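Local coordinates for DUF4848 domain-containing protein (Bacteroides thetaiotaomicron, PDB 4LB8) that is of unknown function but is probably exported and anchored in the cell envelope as a lipoprotein, at residues Y213-N218 against I271-R276. Numbering follows the deposited sequence.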
# COMPACT_ATOMS: atom_id res chain seq x y z
N TYR A 213 -10.21 17.55 7.67
CA TYR A 213 -10.52 16.12 7.66
C TYR A 213 -11.94 15.88 7.19
O TYR A 213 -12.83 16.71 7.41
CB TYR A 213 -10.30 15.45 9.02
CG TYR A 213 -8.91 15.63 9.57
CD1 TYR A 213 -8.60 16.71 10.39
CD2 TYR A 213 -7.91 14.71 9.29
CE1 TYR A 213 -7.32 16.88 10.90
CE2 TYR A 213 -6.63 14.87 9.80
CZ TYR A 213 -6.34 15.95 10.60
OH TYR A 213 -5.06 16.10 11.09
N HIS A 214 -12.12 14.73 6.53
CA HIS A 214 -13.35 14.25 5.92
C HIS A 214 -13.54 12.77 6.23
O HIS A 214 -12.69 11.94 5.91
CB HIS A 214 -13.32 14.48 4.41
CG HIS A 214 -13.12 15.91 4.00
ND1 HIS A 214 -14.11 16.86 4.17
CD2 HIS A 214 -12.05 16.49 3.40
CE1 HIS A 214 -13.60 17.99 3.71
NE2 HIS A 214 -12.38 17.81 3.20
N ALA A 215 -14.65 12.47 6.89
CA ALA A 215 -14.98 11.11 7.27
C ALA A 215 -16.42 10.80 6.92
O ALA A 215 -17.25 11.70 6.80
CB ALA A 215 -14.74 10.92 8.76
N LYS A 216 -16.66 9.51 6.71
CA LYS A 216 -17.93 8.85 6.45
C LYS A 216 -18.04 7.72 7.48
O LYS A 216 -17.27 6.75 7.45
CB LYS A 216 -18.00 8.35 5.00
CG LYS A 216 -18.63 9.34 4.04
CD LYS A 216 -18.46 8.91 2.57
CE LYS A 216 -19.47 7.86 2.11
NZ LYS A 216 -18.97 7.06 0.95
N VAL A 217 -18.93 7.89 8.43
CA VAL A 217 -19.10 6.99 9.57
C VAL A 217 -20.46 6.29 9.49
O VAL A 217 -21.49 6.95 9.29
CB VAL A 217 -18.96 7.84 10.88
CG1 VAL A 217 -19.13 7.00 12.15
CG2 VAL A 217 -17.65 8.63 10.91
N ASN A 218 -20.47 4.96 9.63
CA ASN A 218 -21.73 4.21 9.66
C ASN A 218 -21.60 3.17 10.75
O ASN A 218 -21.00 2.12 10.51
CB ASN A 218 -22.08 3.58 8.30
CG ASN A 218 -23.45 2.93 8.25
OD1 ASN A 218 -24.32 3.16 9.09
ND2 ASN A 218 -23.66 2.10 7.27
N ILE A 271 -15.75 2.97 8.94
CA ILE A 271 -15.25 4.35 8.86
C ILE A 271 -14.41 4.48 7.57
O ILE A 271 -13.76 3.51 7.13
CB ILE A 271 -14.46 4.84 10.10
CG1 ILE A 271 -13.30 3.87 10.47
CG2 ILE A 271 -15.43 5.10 11.27
CD1 ILE A 271 -12.10 4.47 11.25
N GLU A 272 -14.49 5.68 6.97
CA GLU A 272 -13.75 6.11 5.78
C GLU A 272 -13.16 7.48 6.09
O GLU A 272 -13.87 8.34 6.63
CB GLU A 272 -14.66 6.19 4.55
CG GLU A 272 -15.20 4.86 4.07
CD GLU A 272 -16.36 5.01 3.12
OE1 GLU A 272 -16.30 5.91 2.25
OE2 GLU A 272 -17.34 4.24 3.25
N ILE A 273 -11.85 7.67 5.78
CA ILE A 273 -11.11 8.90 6.06
C ILE A 273 -10.33 9.38 4.83
O ILE A 273 -9.62 8.59 4.19
CB ILE A 273 -10.15 8.69 7.30
CG1 ILE A 273 -9.47 10.00 7.81
CG2 ILE A 273 -9.10 7.61 7.05
CD1 ILE A 273 -10.41 11.05 8.58
N TRP A 274 -10.42 10.69 4.56
CA TRP A 274 -9.64 11.41 3.55
C TRP A 274 -9.43 12.86 4.07
O TRP A 274 -9.83 13.15 5.20
CB TRP A 274 -10.22 11.33 2.13
CG TRP A 274 -11.50 12.09 1.89
CD1 TRP A 274 -11.65 13.29 1.26
CD2 TRP A 274 -12.83 11.64 2.22
NE1 TRP A 274 -12.97 13.66 1.23
CE2 TRP A 274 -13.73 12.65 1.79
CE3 TRP A 274 -13.35 10.50 2.85
CZ2 TRP A 274 -15.11 12.57 2.01
CZ3 TRP A 274 -14.73 10.40 3.02
CH2 TRP A 274 -15.59 11.43 2.61
N SER A 275 -8.69 13.72 3.33
CA SER A 275 -8.41 15.09 3.80
C SER A 275 -8.35 16.03 2.62
O SER A 275 -8.67 15.63 1.50
CB SER A 275 -7.10 15.13 4.60
OG SER A 275 -5.93 14.95 3.82
N ARG A 276 -7.96 17.30 2.86
CA ARG A 276 -7.75 18.28 1.79
C ARG A 276 -6.63 17.79 0.84
O ARG A 276 -6.76 17.91 -0.38
CB ARG A 276 -7.40 19.63 2.41
CG ARG A 276 -7.45 20.81 1.44
CD ARG A 276 -7.21 22.11 2.17
NE ARG A 276 -5.96 22.08 2.95
CZ ARG A 276 -5.61 23.00 3.84
NH1 ARG A 276 -6.40 24.04 4.08
NH2 ARG A 276 -4.46 22.90 4.49
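Ile271 and Val217 lie side by side, CG2 of Ile271 4.2 Å from CG2 of Val217, and send their beta-branched, strand-compatible side chains into the buried face of the sheet. Next along, Glu272 and Lys216 form a hydrogen-bonded pair, N to O and O to N, with their oppositely charged ends on the other, partly exposed face. The Lys216 chain bends at chi3 (80°), which turns CE off the line of the extended chain; NZ then meets OE1 of Glu272 at 3.2 Å, on the syn side of the carboxylate. Arg283 shares OE1, while Tyr280 is hydrogen-bonded to the ammonium, so the bridge belongs to a small polar cluster. Ile273 returns to the buried face, where its CD1 lies 4.3 Å from CB of Ala215, a residue small enough to admit it. Ile271, Ile273 and Tyr213 also touch strand 179-188, so both central strands of this four-stranded antiparallel sheet pack against a second sheet, as in a beta-sandwich. Trp274 pairs with His214 through two backbone hydrogen bonds. Its CG sits between backbone N and carbonyl carbon (chi1 70°), and one indole face meets His214, whose CB stands 3.4 Å from the centroid of the five-membered ring in a CH-pi contact. The imidazole, tilted 22° from the indole but slid aside, is tethered through ND1 to Asp247. CD of Lys216 comes within 3.8 Å of Trp274 CH2. An alanine at Trp274 would probably leave His214 CB and the Lys216 methylenes without their aromatic neighbour. Small Ser275 faces Tyr213 across a non-hydrogen-bonded pair, and its OG accepts a hydrogen bond from Val278 N where the chain leaves the strand.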